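PDB 6CL6: tail fiber protein, which forms the trimeric receptor-binding fiber of the R2 pyocin, a contractile injection system, and probably attaches the particle to the surface of target Pseudomonas aeruginosa cells. Local coordinates for the interface of chains A and B. Coordinates in Å, arbitrary orientation; residue numbers count along the deposited sequence, not the author numbering. Chains: chain A/B, Tail fiber protein.

The interface of chains A and B. Residues chain A 190, 192-193, 209-211; chain B 193, 195, 208-209.
A:Met209 reaches across to B:Phe195 and B:Met209, and its thioether touches both. From CB, the chain sets CG anti to the backbone N (chi1 -179°), runs on extended to SD and bends at the last torsion (chi3 -62°). CG passes the matching CG of B:Met209 at 3.9 Å. The sulphur SD then meets CE1 on the rim of B:Phe195 at 3.5 Å and, from a different side, CB of B:Met209 at 3.6 Å. At the tip, the methyl CE stands against CE of B:Met209 at 3.5 Å, a tight methyl-to-methyl contact, while CD1 of B:Phe193 flanks it more loosely at 4.1 Å. The two methionines share nearly the same torsions but cross at about a right angle, whereas A:Met209 and B:Phe195 run past each other in opposite directions. One face of the B:Phe195 ring takes CB of A:Phe193, 3.8 Å above its plane and toward the rim; the two phenyl rings meet edge-to-face, their planes 60° apart. CA of A:Gly190 closes on CE2 of the same ring. No side-chain polar bond crosses this patch; the backbones meet where A:His211 pairs with B:Met209 in an antiparallel bridge. Within chain A, the A:Ser192 hydroxyl OG donates to O of A:Met209 at 2.7 Å and ties the methionine backbone to the neighbouring loop. The site joins the starts of strands 193-199 to the loops following strands 207-208, where the folded domains of two subunits of the trimeric fiber meet before the slender shaft.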
loop_
_atom_site.group_PDB
_atom_site.type_symbol
_atom_site.label_atom_id
_atom_site.label_comp_id
_atom_site.label_asym_id
_atom_site.label_seq_id
_atom_site.Cartn_x
_atom_site.Cartn_y
_atom_site.Cartn_z
ATOM N N GLY A 190 17.483 -18.286 7.504
ATOM C CA GLY A 190 16.142 -18.100 6.989
ATOM C C GLY A 190 16.010 -16.999 5.968
ATOM O O GLY A 190 14.905 -16.506 5.734
ATOM N N SER A 192 15.987 -17.102 2.868
ATOM C CA SER A 192 14.835 -17.717 2.215
ATOM C C SER A 192 15.147 -19.185 1.930
ATOM O O SER A 192 16.108 -19.741 2.465
ATOM C CB SER A 192 14.439 -16.995 0.931
ATOM O OG SER A 192 13.126 -17.414 0.582
ATOM N N PHE A 193 14.284 -19.797 1.130
ATOM C CA PHE A 193 14.301 -21.197 0.699
ATOM C C PHE A 193 14.199 -21.132 -0.811
ATOM O O PHE A 193 13.369 -20.375 -1.337
ATOM C CB PHE A 193 13.129 -21.960 1.333
ATOM C CG PHE A 193 13.188 -23.463 1.174
ATOM C CD1 PHE A 193 12.898 -24.077 -0.020
ATOM C CD2 PHE A 193 13.503 -24.258 2.278
ATOM C CE1 PHE A 193 12.966 -25.479 -0.130
ATOM C CE2 PHE A 193 13.542 -25.631 2.166
ATOM C CZ PHE A 193 13.264 -26.229 0.959
ATOM N N MET A 209 11.571 -18.297 -2.558
ATOM C CA MET A 209 10.303 -18.212 -1.829
ATOM C C MET A 209 10.104 -16.825 -1.217
ATOM O O MET A 209 11.035 -16.240 -0.680
ATOM C CB MET A 209 10.271 -19.275 -0.730
ATOM C CG MET A 209 9.000 -19.314 0.087
ATOM S SD MET A 209 9.159 -20.304 1.605
ATOM C CE MET A 209 9.502 -21.927 1.029
ATOM N N TRP A 210 8.883 -16.300 -1.321
ATOM C CA TRP A 210 8.458 -15.137 -0.550
ATOM C C TRP A 210 7.962 -15.635 0.811
ATOM O O TRP A 210 7.137 -16.553 0.867
ATOM C CB TRP A 210 7.323 -14.372 -1.231
ATOM C CG TRP A 210 7.697 -13.583 -2.433
ATOM C CD1 TRP A 210 7.143 -13.686 -3.681
ATOM C CD2 TRP A 210 8.674 -12.567 -2.510
ATOM N NE1 TRP A 210 7.739 -12.788 -4.534
ATOM C CE2 TRP A 210 8.683 -12.083 -3.834
ATOM C CE3 TRP A 210 9.559 -11.989 -1.575
ATOM C CZ2 TRP A 210 9.570 -11.090 -4.263
ATOM C CZ3 TRP A 210 10.413 -10.987 -2.001
ATOM C CH2 TRP A 210 10.409 -10.546 -3.325
ATOM N N HIS A 211 8.436 -15.022 1.892
ATOM C CA HIS A 211 7.995 -15.417 3.213
ATOM C C HIS A 211 7.735 -14.198 4.082
ATOM O O HIS A 211 7.939 -13.040 3.684
ATOM C CB HIS A 211 9.012 -16.396 3.855
ATOM C CG HIS A 211 10.374 -15.823 4.027
ATOM N ND1 HIS A 211 10.684 -14.939 5.031
ATOM C CD2 HIS A 211 11.510 -16.009 3.325
ATOM C CE1 HIS A 211 11.948 -14.587 4.931
ATOM N NE2 HIS A 211 12.475 -15.230 3.905
ATOM N N PHE B 193 3.717 -23.745 4.936
ATOM C CA PHE B 193 4.976 -24.504 5.025
ATOM C C PHE B 193 5.988 -23.610 5.737
ATOM O O PHE B 193 6.090 -22.409 5.443
ATOM C CB PHE B 193 5.430 -24.896 3.623
ATOM C CG PHE B 193 6.784 -25.598 3.572
ATOM C CD1 PHE B 193 7.953 -24.858 3.511
ATOM C CD2 PHE B 193 6.854 -26.964 3.581
ATOM C CE1 PHE B 193 9.182 -25.476 3.477
ATOM C CE2 PHE B 193 8.097 -27.610 3.552
ATOM C CZ PHE B 193 9.256 -26.868 3.512
ATOM N N PHE B 195 10.021 -23.212 7.780
ATOM C CA PHE B 195 11.402 -23.694 7.899
ATOM C C PHE B 195 12.186 -22.817 8.868
ATOM O O PHE B 195 11.858 -21.644 9.071
ATOM C CB PHE B 195 12.072 -23.763 6.518
ATOM C CG PHE B 195 12.166 -22.461 5.835
ATOM C CD1 PHE B 195 11.099 -21.967 5.106
ATOM C CD2 PHE B 195 13.322 -21.726 5.885
ATOM C CE1 PHE B 195 11.197 -20.732 4.464
ATOM C CE2 PHE B 195 13.431 -20.493 5.227
ATOM C CZ PHE B 195 12.353 -20.009 4.526
ATOM N N ARG B 208 7.672 -18.409 7.487
ATOM C CA ARG B 208 6.386 -18.863 6.988
ATOM C C ARG B 208 6.259 -18.531 5.510
ATOM O O ARG B 208 6.278 -17.359 5.129
ATOM C CB ARG B 208 5.232 -18.216 7.765
ATOM C CG ARG B 208 3.867 -18.681 7.295
ATOM C CD ARG B 208 2.710 -17.988 8.095
ATOM N NE ARG B 208 1.419 -18.485 7.659
ATOM C CZ ARG B 208 0.832 -18.190 6.496
ATOM N NH1 ARG B 208 1.418 -17.373 5.612
ATOM N NH2 ARG B 208 -0.338 -18.710 6.217
ATOM N N MET B 209 6.061 -19.563 4.689
ATOM C CA MET B 209 5.813 -19.349 3.277
ATOM C C MET B 209 4.531 -18.556 3.048
ATOM O O MET B 209 3.525 -18.766 3.729
ATOM C CB MET B 209 5.711 -20.691 2.572
ATOM C CG MET B 209 5.446 -20.602 1.065
ATOM S SD MET B 209 4.952 -22.224 0.349
ATOM C CE MET B 209 6.324 -23.231 0.696
#